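Local structure of beta-phosphoglucomutase (Bacteroides vulgatus, 3DV9) at residues E115-I120 / F233-E238; M155-V161 / M173-K177. The protein probably interconverts beta-glucose 1-phosphate and glucose 6-phosphate as a magnesium-binding phosphoglucomutase of the haloacid dehalogenase superfamily. All coordinates share one frame; numbering follows the deposited sequence.

Interaction 1 (E115-I120 / F233-E238); sequences EVLTKI and FNKNWE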
# COMPACT_ATOMS: atom_id res chain seq x y z
N GLU A 115 12.20 -1.64 -12.19
CA GLU A 115 12.55 -0.60 -13.14
C GLU A 115 12.16 0.80 -12.65
O GLU A 115 12.96 1.74 -12.73
CB GLU A 115 11.93 -0.86 -14.49
CG GLU A 115 12.37 0.21 -15.51
CD GLU A 115 11.90 -0.13 -16.92
OE1 GLU A 115 11.45 -1.27 -17.16
OE2 GLU A 115 11.99 0.75 -17.80
N VAL A 116 10.94 0.98 -12.18
CA VAL A 116 10.55 2.30 -11.69
C VAL A 116 11.33 2.76 -10.45
O VAL A 116 11.70 3.93 -10.36
CB VAL A 116 9.00 2.47 -11.54
CG1 VAL A 116 8.48 1.82 -10.22
CG2 VAL A 116 8.62 3.93 -11.68
N LEU A 117 11.65 1.84 -9.54
CA LEU A 117 12.44 2.14 -8.33
C LEU A 117 13.84 2.59 -8.73
O LEU A 117 14.41 3.50 -8.13
CB LEU A 117 12.51 0.92 -7.42
CG LEU A 117 11.19 0.69 -6.68
CD1 LEU A 117 11.14 -0.74 -6.08
CD2 LEU A 117 10.96 1.82 -5.63
N THR A 118 14.40 1.97 -9.75
CA THR A 118 15.76 2.35 -10.20
C THR A 118 15.76 3.76 -10.79
O THR A 118 16.73 4.51 -10.60
CB THR A 118 16.39 1.30 -11.17
OG1 THR A 118 15.72 1.33 -12.44
CG2 THR A 118 16.28 -0.10 -10.59
N LYS A 119 14.66 4.13 -11.48
CA LYS A 119 14.55 5.47 -12.08
C LYS A 119 14.46 6.47 -10.93
O LYS A 119 15.14 7.51 -10.94
CB LYS A 119 13.25 5.59 -12.88
CG LYS A 119 13.28 4.84 -14.21
CD LYS A 119 11.92 4.96 -14.85
CE LYS A 119 11.83 4.11 -16.06
NZ LYS A 119 10.43 4.17 -16.67
N ILE A 120 13.63 6.14 -9.96
CA ILE A 120 13.36 7.03 -8.79
C ILE A 120 14.66 7.25 -8.00
O ILE A 120 15.01 8.38 -7.67
CB ILE A 120 12.20 6.46 -7.88
CG1 ILE A 120 10.87 6.62 -8.64
CG2 ILE A 120 12.11 7.19 -6.51
CD1 ILE A 120 9.69 5.73 -8.10
N PHE A 233 2.39 2.25 -14.74
CA PHE A 233 2.96 3.27 -13.84
C PHE A 233 4.43 3.56 -14.22
O PHE A 233 4.82 4.71 -14.43
CB PHE A 233 2.82 2.81 -12.39
CG PHE A 233 3.49 3.72 -11.42
CD1 PHE A 233 3.14 5.06 -11.35
CD2 PHE A 233 4.56 3.25 -10.65
CE1 PHE A 233 3.79 5.94 -10.45
CE2 PHE A 233 5.22 4.11 -9.73
CZ PHE A 233 4.85 5.47 -9.66
N ASN A 234 5.20 2.49 -14.40
CA ASN A 234 6.60 2.61 -14.76
C ASN A 234 6.72 3.40 -16.08
O ASN A 234 7.56 4.31 -16.19
CB ASN A 234 7.22 1.22 -14.92
CG ASN A 234 8.65 1.30 -15.40
OD1 ASN A 234 9.41 2.16 -14.93
ND2 ASN A 234 9.00 0.46 -16.38
N LYS A 235 5.91 3.04 -17.08
CA LYS A 235 6.02 3.67 -18.40
C LYS A 235 5.76 5.18 -18.34
O LYS A 235 6.32 5.98 -19.11
CB LYS A 235 5.02 3.04 -19.34
CG LYS A 235 5.04 3.58 -20.74
CD LYS A 235 4.17 2.72 -21.66
CE LYS A 235 2.73 2.63 -21.18
NZ LYS A 235 1.92 1.65 -21.99
N ASN A 236 4.87 5.54 -17.43
CA ASN A 236 4.44 6.92 -17.25
C ASN A 236 5.28 7.74 -16.27
O ASN A 236 5.04 8.94 -16.10
CB ASN A 236 2.99 6.91 -16.82
CG ASN A 236 2.06 6.71 -17.99
OD1 ASN A 236 1.76 7.65 -18.72
ND2 ASN A 236 1.63 5.47 -18.20
N TRP A 237 6.28 7.11 -15.66
CA TRP A 237 7.04 7.79 -14.60
C TRP A 237 7.69 9.12 -15.10
O TRP A 237 7.58 10.19 -14.47
CB TRP A 237 8.12 6.85 -14.00
CG TRP A 237 8.86 7.66 -13.01
CD1 TRP A 237 10.11 8.16 -13.14
CD2 TRP A 237 8.33 8.18 -11.78
NE1 TRP A 237 10.42 8.94 -12.03
CE2 TRP A 237 9.34 8.97 -11.19
CE3 TRP A 237 7.09 8.05 -11.12
CZ2 TRP A 237 9.16 9.64 -9.95
CZ3 TRP A 237 6.91 8.71 -9.89
CH2 TRP A 237 7.94 9.49 -9.32
N GLU A 238 8.41 9.05 -16.20
CA GLU A 238 9.11 10.24 -16.75
C GLU A 238 8.16 11.43 -16.96
O GLU A 238 8.45 12.55 -16.51
CB GLU A 238 9.86 9.88 -18.03
CG GLU A 238 10.90 8.74 -17.79
CD GLU A 238 10.43 7.32 -18.20
OE1 GLU A 238 9.48 6.72 -17.57
OE2 GLU A 238 11.06 6.81 -19.19

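Interaction 2 (M155-V161 / M173-K177); sequences MVTAFDV and MALKK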
# COMPACT_ATOMS: atom_id res chain seq x y z
N MSE A 155 11.46 2.81 6.36
CA MSE A 155 10.42 1.82 6.14
C MSE A 155 9.40 1.87 7.26
O MSE A 155 9.73 2.20 8.40
CB MSE A 155 11.00 0.42 6.08
CG MSE A 155 11.54 0.03 4.73
SE MSE A 155 12.51 -1.62 4.93
CE MSE A 155 11.18 -2.65 5.93
N VAL A 156 8.16 1.55 6.93
CA VAL A 156 7.10 1.55 7.92
C VAL A 156 6.38 0.21 7.76
O VAL A 156 5.91 -0.12 6.67
CB VAL A 156 6.12 2.75 7.75
CG1 VAL A 156 4.95 2.65 8.72
CG2 VAL A 156 6.84 4.11 7.95
N THR A 157 6.35 -0.55 8.85
CA THR A 157 5.71 -1.86 8.85
C THR A 157 4.70 -1.97 9.99
O THR A 157 4.61 -1.07 10.85
CB THR A 157 6.77 -2.99 8.98
OG1 THR A 157 7.26 -3.04 10.32
CG2 THR A 157 7.93 -2.81 8.00
N ALA A 158 4.00 -3.10 10.02
CA ALA A 158 2.99 -3.34 11.04
C ALA A 158 3.51 -3.04 12.44
O ALA A 158 2.75 -2.56 13.28
CB ALA A 158 2.45 -4.77 10.92
N PHE A 159 4.79 -3.28 12.70
CA PHE A 159 5.32 -3.06 14.06
C PHE A 159 5.86 -1.65 14.33
O PHE A 159 6.28 -1.34 15.44
CB PHE A 159 6.29 -4.19 14.52
CG PHE A 159 7.74 -4.00 14.12
CD1 PHE A 159 8.48 -5.10 13.67
CD2 PHE A 159 8.39 -2.76 14.24
CE1 PHE A 159 9.83 -4.96 13.31
CE2 PHE A 159 9.74 -2.61 13.89
CZ PHE A 159 10.46 -3.71 13.42
N ASP A 160 5.82 -0.79 13.31
CA ASP A 160 6.25 0.60 13.46
C ASP A 160 5.11 1.45 14.03
O ASP A 160 5.37 2.52 14.60
CB ASP A 160 6.64 1.19 12.10
CG ASP A 160 8.00 0.72 11.62
OD1 ASP A 160 8.17 -0.48 11.30
OD2 ASP A 160 8.89 1.59 11.52
N VAL A 161 3.87 0.99 13.85
CA VAL A 161 2.68 1.82 14.12
C VAL A 161 1.54 1.08 14.83
O VAL A 161 1.38 -0.13 14.68
CB VAL A 161 2.12 2.53 12.83
CG1 VAL A 161 3.17 3.49 12.21
CG2 VAL A 161 1.60 1.51 11.81
N MSE A 173 3.69 8.38 9.45
CA MSE A 173 4.93 7.89 10.10
C MSE A 173 6.05 7.88 9.05
O MSE A 173 7.21 8.22 9.34
CB MSE A 173 4.76 6.52 10.71
CG MSE A 173 6.05 5.91 11.32
SE MSE A 173 6.64 7.01 12.83
CE MSE A 173 5.24 6.38 14.08
N ALA A 174 5.68 7.49 7.82
CA ALA A 174 6.64 7.55 6.70
C ALA A 174 7.17 8.98 6.50
O ALA A 174 8.36 9.16 6.39
CB ALA A 174 6.05 7.02 5.39
N LEU A 175 6.28 9.97 6.41
CA LEU A 175 6.73 11.38 6.25
C LEU A 175 7.64 11.80 7.42
O LEU A 175 8.69 12.44 7.22
CB LEU A 175 5.56 12.35 6.08
CG LEU A 175 4.55 12.13 4.93
CD1 LEU A 175 3.43 13.16 5.09
CD2 LEU A 175 5.31 12.35 3.63
N LYS A 176 7.26 11.41 8.63
CA LYS A 176 8.02 11.75 9.82
C LYS A 176 9.42 11.15 9.78
O LYS A 176 10.41 11.85 10.00
CB LYS A 176 7.29 11.28 11.07
CG LYS A 176 7.91 11.88 12.34
CD LYS A 176 7.35 11.25 13.59
CE LYS A 176 8.14 11.67 14.82
NZ LYS A 176 8.00 13.12 15.00
N LYS A 177 9.48 9.84 9.46
CA LYS A 177 10.75 9.12 9.43
C LYS A 177 11.70 9.70 8.38
O LYS A 177 12.93 9.82 8.62
CB LYS A 177 10.53 7.61 9.20
CG LYS A 177 10.05 6.85 10.43
CD LYS A 177 9.96 5.36 10.14
CE LYS A 177 10.13 4.51 11.38
NZ LYS A 177 11.00 3.32 11.05

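Interaction 1 (E115-I120 / F233-E238)
The ammonium of K119 is gripped by two residues of the neighbouring helix: NZ donates to N234 OD1 at 2.8 Å, makes a salt bridge with E238 OE1 at 2.9 Å, and adds a weak bond to the backbone O of N234. The two helices, 113-122 and 230-244, lie side by side on one face of the parallel sheet in the Rossmann-like core of the HAD fold; over these segments their axes approach to 9.5 Å and run 23° from parallel. K119 spans the groove because its chain is extended beyond CG, bringing NZ up to one turn of the partner helix. It meets N234 OD1 from above the carbonyl plane, and E238 OE1 likewise from above the carboxylate plane. E115 OE2 is a more distant member of the network, 3.9 Å from K119 NZ, and the two glutamates probably offset the lysine charge. N234 ND2 lies over the face of the E115 carboxylate, 3.0 Å from E115 CD, with the amide and carboxylate planes 72° apart; the angle is poor for a hydrogen bond.

Beneath these polar groups the helices meet through apolar ones. V116 CG2, placed anti to its own backbone N, packs 3.8 Å from W237 CB and 3.9 Å from F233 CE2. W237 and I120 both rest on V26 of the central strand, while F233 touches I188. I120 CG1 makes a CH-pi contact over one face of the W237 indole, 4.0 Å from the six-membered ring centroid and 24° off its normal.

Interaction 2 (M155-V161 / M173-K177)
M173, a selenomethionine, packs its CB against V161 CG1 at 3.7 Å, the two side chains sliding past each other in opposite directions. Its chain then bends at chi2 and chi3, which folds CE back beside V161 CG1 and the backbone O of D160, while CG touches V156 CG2 at 3.9 Å. The same valine methyl sits over the start of the next residue, 3.6 Å from A174 N, and A174 CB reaches on to M128 and V130 of the adjoining strand. One turn later K177 runs extended past V156 and kinks at its last torsion (chi4 -138°), setting NZ between two acceptors. K177 NZ donates to M155 O at 3.1 Å, almost straight along the carbonyl (170°). A 2.8 Å salt bridge joins K177 NZ to D160 OD2, again nearly in line with the C-O bond. The other oxygen, D160 OD1, accepts from T157 OG1 at 2.9 Å and more weakly from T157 N, so bonds at both oxygens fix the carboxylate's rotation. The lysine thus ties helix 169-178 to the short edge strand 155-156 and the turn after it, within the Rossmann-like HAD core's crossover to strand 185-189.

Interactions 1 and 2 lie on opposite faces of one parallel sheet: the helices of interaction 1 rest on V26 and F28, whereas A174 of interaction 2 touches L27 from the other side. Their centres are 23 Å apart and their nearest atoms about 11 Å, without touching. In sequence, both segments of interaction 2 fall between those of interaction 1. Neither contact reaches the magnesium ion, bound by D29, D31, E65 and N190. The side chain of F233 is about 13 Å from the bound magnesium ion, and the side chain of V156 is about 13 Å from the same ion. Strand 25-29, which ends at the metal ligand D29, is the element that both contacts share.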